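Local coordinates for protein putative peroxiredoxin MT2298 (Mycobacterium tuberculosis, PDB 5C04) that probably reduces hydrogen peroxide, organic hydroperoxides and peroxynitrite as a mycoredoxin-dependent one-cysteine peroxiredoxin, helping to protect the cell against oxidative stress, at residues L57-E61 and W145-L149. The protein carries 1 engineered substitution. Numbering follows the deposited sequence.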
loop_
_atom_site.group_PDB
_atom_site.type_symbol
_atom_site.label_atom_id
_atom_site.label_comp_id
_atom_site.label_asym_id
_atom_site.label_seq_id
_atom_site.Cartn_x
_atom_site.Cartn_y
_atom_site.Cartn_z
ATOM N N LEU A 57 -7.779 -23.991 4.202
ATOM C CA LEU A 57 -6.965 -23.903 2.989
ATOM C C LEU A 57 -6.940 -25.171 2.127
ATOM O O LEU A 57 -6.984 -25.062 0.915
ATOM C CB LEU A 57 -5.542 -23.456 3.338
ATOM C CG LEU A 57 -4.605 -23.176 2.167
ATOM C CD1 LEU A 57 -5.153 -22.073 1.268
ATOM C CD2 LEU A 57 -3.220 -22.865 2.694
ATOM N N PRO A 58 -6.931 -26.362 2.755
ATOM C CA PRO A 58 -6.902 -27.556 1.902
ATOM C C PRO A 58 -8.115 -27.702 0.970
ATOM O O PRO A 58 -8.036 -28.445 -0.031
ATOM C CB PRO A 58 -6.858 -28.683 2.922
ATOM C CG PRO A 58 -6.205 -28.084 4.126
ATOM C CD PRO A 58 -6.800 -26.709 4.179
ATOM N N GLU A 59 -9.214 -27.015 1.264
ATOM C CA GLU A 59 -10.380 -26.997 0.382
ATOM C C GLU A 59 -10.171 -26.123 -0.861
ATOM O O GLU A 59 -10.869 -26.270 -1.852
ATOM C CB GLU A 59 -11.614 -26.526 1.141
ATOM C CG GLU A 59 -11.912 -27.367 2.377
ATOM C CD GLU A 59 -13.167 -26.932 3.103
ATOM O OE1 GLU A 59 -14.014 -26.245 2.481
ATOM O OE2 GLU A 59 -13.305 -27.286 4.302
ATOM N N PHE A 60 -9.196 -25.219 -0.808
ATOM C CA PHE A 60 -8.948 -24.275 -1.885
ATOM C C PHE A 60 -7.625 -24.455 -2.613
ATOM O O PHE A 60 -7.497 -24.025 -3.758
ATOM C CB PHE A 60 -8.998 -22.855 -1.312
ATOM C CG PHE A 60 -10.302 -22.522 -0.642
ATOM C CD1 PHE A 60 -11.455 -22.404 -1.390
ATOM C CD2 PHE A 60 -10.373 -22.325 0.717
ATOM C CE1 PHE A 60 -12.665 -22.104 -0.793
ATOM C CE2 PHE A 60 -11.584 -22.000 1.332
ATOM C CZ PHE A 60 -12.735 -21.896 0.570
ATOM N N GLU A 61 -6.641 -25.028 -1.928
ATOM C CA GLU A 61 -5.313 -25.222 -2.472
ATOM C C GLU A 61 -5.004 -26.695 -2.298
ATOM O O GLU A 61 -4.735 -27.151 -1.186
ATOM C CB GLU A 61 -4.299 -24.348 -1.716
ATOM C CG GLU A 61 -2.915 -24.244 -2.321
ATOM C CD GLU A 61 -1.986 -23.439 -1.430
ATOM O OE1 GLU A 61 -1.580 -23.994 -0.380
ATOM O OE2 GLU A 61 -1.686 -22.263 -1.766
ATOM N N TRP A 145 -17.778 -20.454 -2.997
ATOM C CA TRP A 145 -16.482 -20.696 -3.576
ATOM C C TRP A 145 -16.137 -22.166 -3.632
ATOM O O TRP A 145 -15.730 -22.662 -4.650
ATOM C CB TRP A 145 -15.385 -20.005 -2.735
ATOM C CG TRP A 145 -15.572 -18.528 -2.456
ATOM C CD1 TRP A 145 -16.553 -17.674 -2.933
ATOM C CD2 TRP A 145 -14.698 -17.713 -1.661
ATOM N NE1 TRP A 145 -16.356 -16.406 -2.429
ATOM C CE2 TRP A 145 -15.208 -16.400 -1.674
ATOM C CE3 TRP A 145 -13.533 -17.986 -0.934
ATOM C CZ2 TRP A 145 -14.574 -15.346 -1.003
ATOM C CZ3 TRP A 145 -12.914 -16.949 -0.281
ATOM C CH2 TRP A 145 -13.450 -15.661 -0.296
ATOM N N THR A 146 -16.297 -22.848 -2.504
ATOM C CA THR A 146 -16.056 -24.283 -2.485
ATOM C C THR A 146 -17.009 -25.011 -3.444
ATOM O O THR A 146 -16.594 -25.925 -4.133
ATOM C CB THR A 146 -16.188 -24.884 -1.078
ATOM O OG1 THR A 146 -17.454 -24.558 -0.521
ATOM C CG2 THR A 146 -15.126 -24.357 -0.150
ATOM N N ASP A 147 -18.272 -24.593 -3.502
ATOM C CA ASP A 147 -19.216 -25.215 -4.434
ATOM C C ASP A 147 -18.784 -25.059 -5.886
ATOM O O ASP A 147 -18.874 -25.982 -6.680
ATOM C CB ASP A 147 -20.605 -24.613 -4.259
ATOM C CG ASP A 147 -21.593 -25.156 -5.258
ATOM O OD1 ASP A 147 -21.954 -26.341 -5.103
ATOM O OD2 ASP A 147 -21.939 -24.439 -6.224
ATOM N N ALA A 148 -18.310 -23.862 -6.235
ATOM C CA ALA A 148 -17.881 -23.571 -7.584
ATOM C C ALA A 148 -16.686 -24.434 -7.999
ATOM O O ALA A 148 -16.627 -24.953 -9.109
ATOM C CB ALA A 148 -17.529 -22.082 -7.699
ATOM N N LEU A 149 -15.716 -24.552 -7.092
ATOM C CA LEU A 149 -14.542 -25.380 -7.318
ATOM C C LEU A 149 -14.917 -26.859 -7.450
ATOM O O LEU A 149 -14.404 -27.553 -8.328
ATOM C CB LEU A 149 -13.530 -25.200 -6.174
ATOM C CG LEU A 149 -12.805 -23.855 -6.147
ATOM C CD1 LEU A 149 -12.030 -23.729 -4.849
ATOM C CD2 LEU A 149 -11.876 -23.689 -7.345
#
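Glu-59 and Thr-146 bring the two backbones closest, with 6.9 Å between their CA atoms, where the turn of residues 57-61 meets the side of helix 143-150. In the turn, the carbonyl oxygen of Leu-57 accepts from both Phe-60 N and Glu-61 N. Phe-60 makes most of the contact with the helix. With its CG anti to the carbonyl carbon (chi1 -58°), the ring reaches across to three helix residues. The methyl CG2 of Thr-146 lies obliquely to this ring, 3.4 Å from CE1 and 3.5 Å from CZ. CE1 also meets the CB of Trp-145 at 3.9 Å. Leu-149, one helical turn after Trp-145, sends its CD1 methyl to the ring edge, close to the ring plane and 3.7 Å from CD1 of Phe-60. The ring thus rests against residues of two successive helical turns. No hydrogen bond joins the segments. Glu-59 runs extended beyond CG, and its carboxylate OE1 comes 3.4 Å from the same Thr-146 methyl. With OG1 between the backbone N and the carbonyl carbon (chi1 55°), the Thr-146 hydroxyl bonds back to the carbonyl oxygen of Arg-143, and CG2 is the branch that faces Phe-60 and Glu-59. The indole of Trp-145 continues to Leu-34 and Val-36 of strand 32-37, and its NE1 donates to Glu-132. On the sheet side, Phe-60 packs on Leu-34 and Ala-67, while Leu-149 touches Asn-32, Ser-65 and Val-121. The Trp-145 side chain lies about 10 Å from that of Cys-46, the probable peroxidatic cysteine. The C-terminal helix and the connection from helix 44-55 to strand 65-71 therefore pack together over one face of the central sheet, an arrangement belonging to the thioredoxin fold of peroxiredoxins.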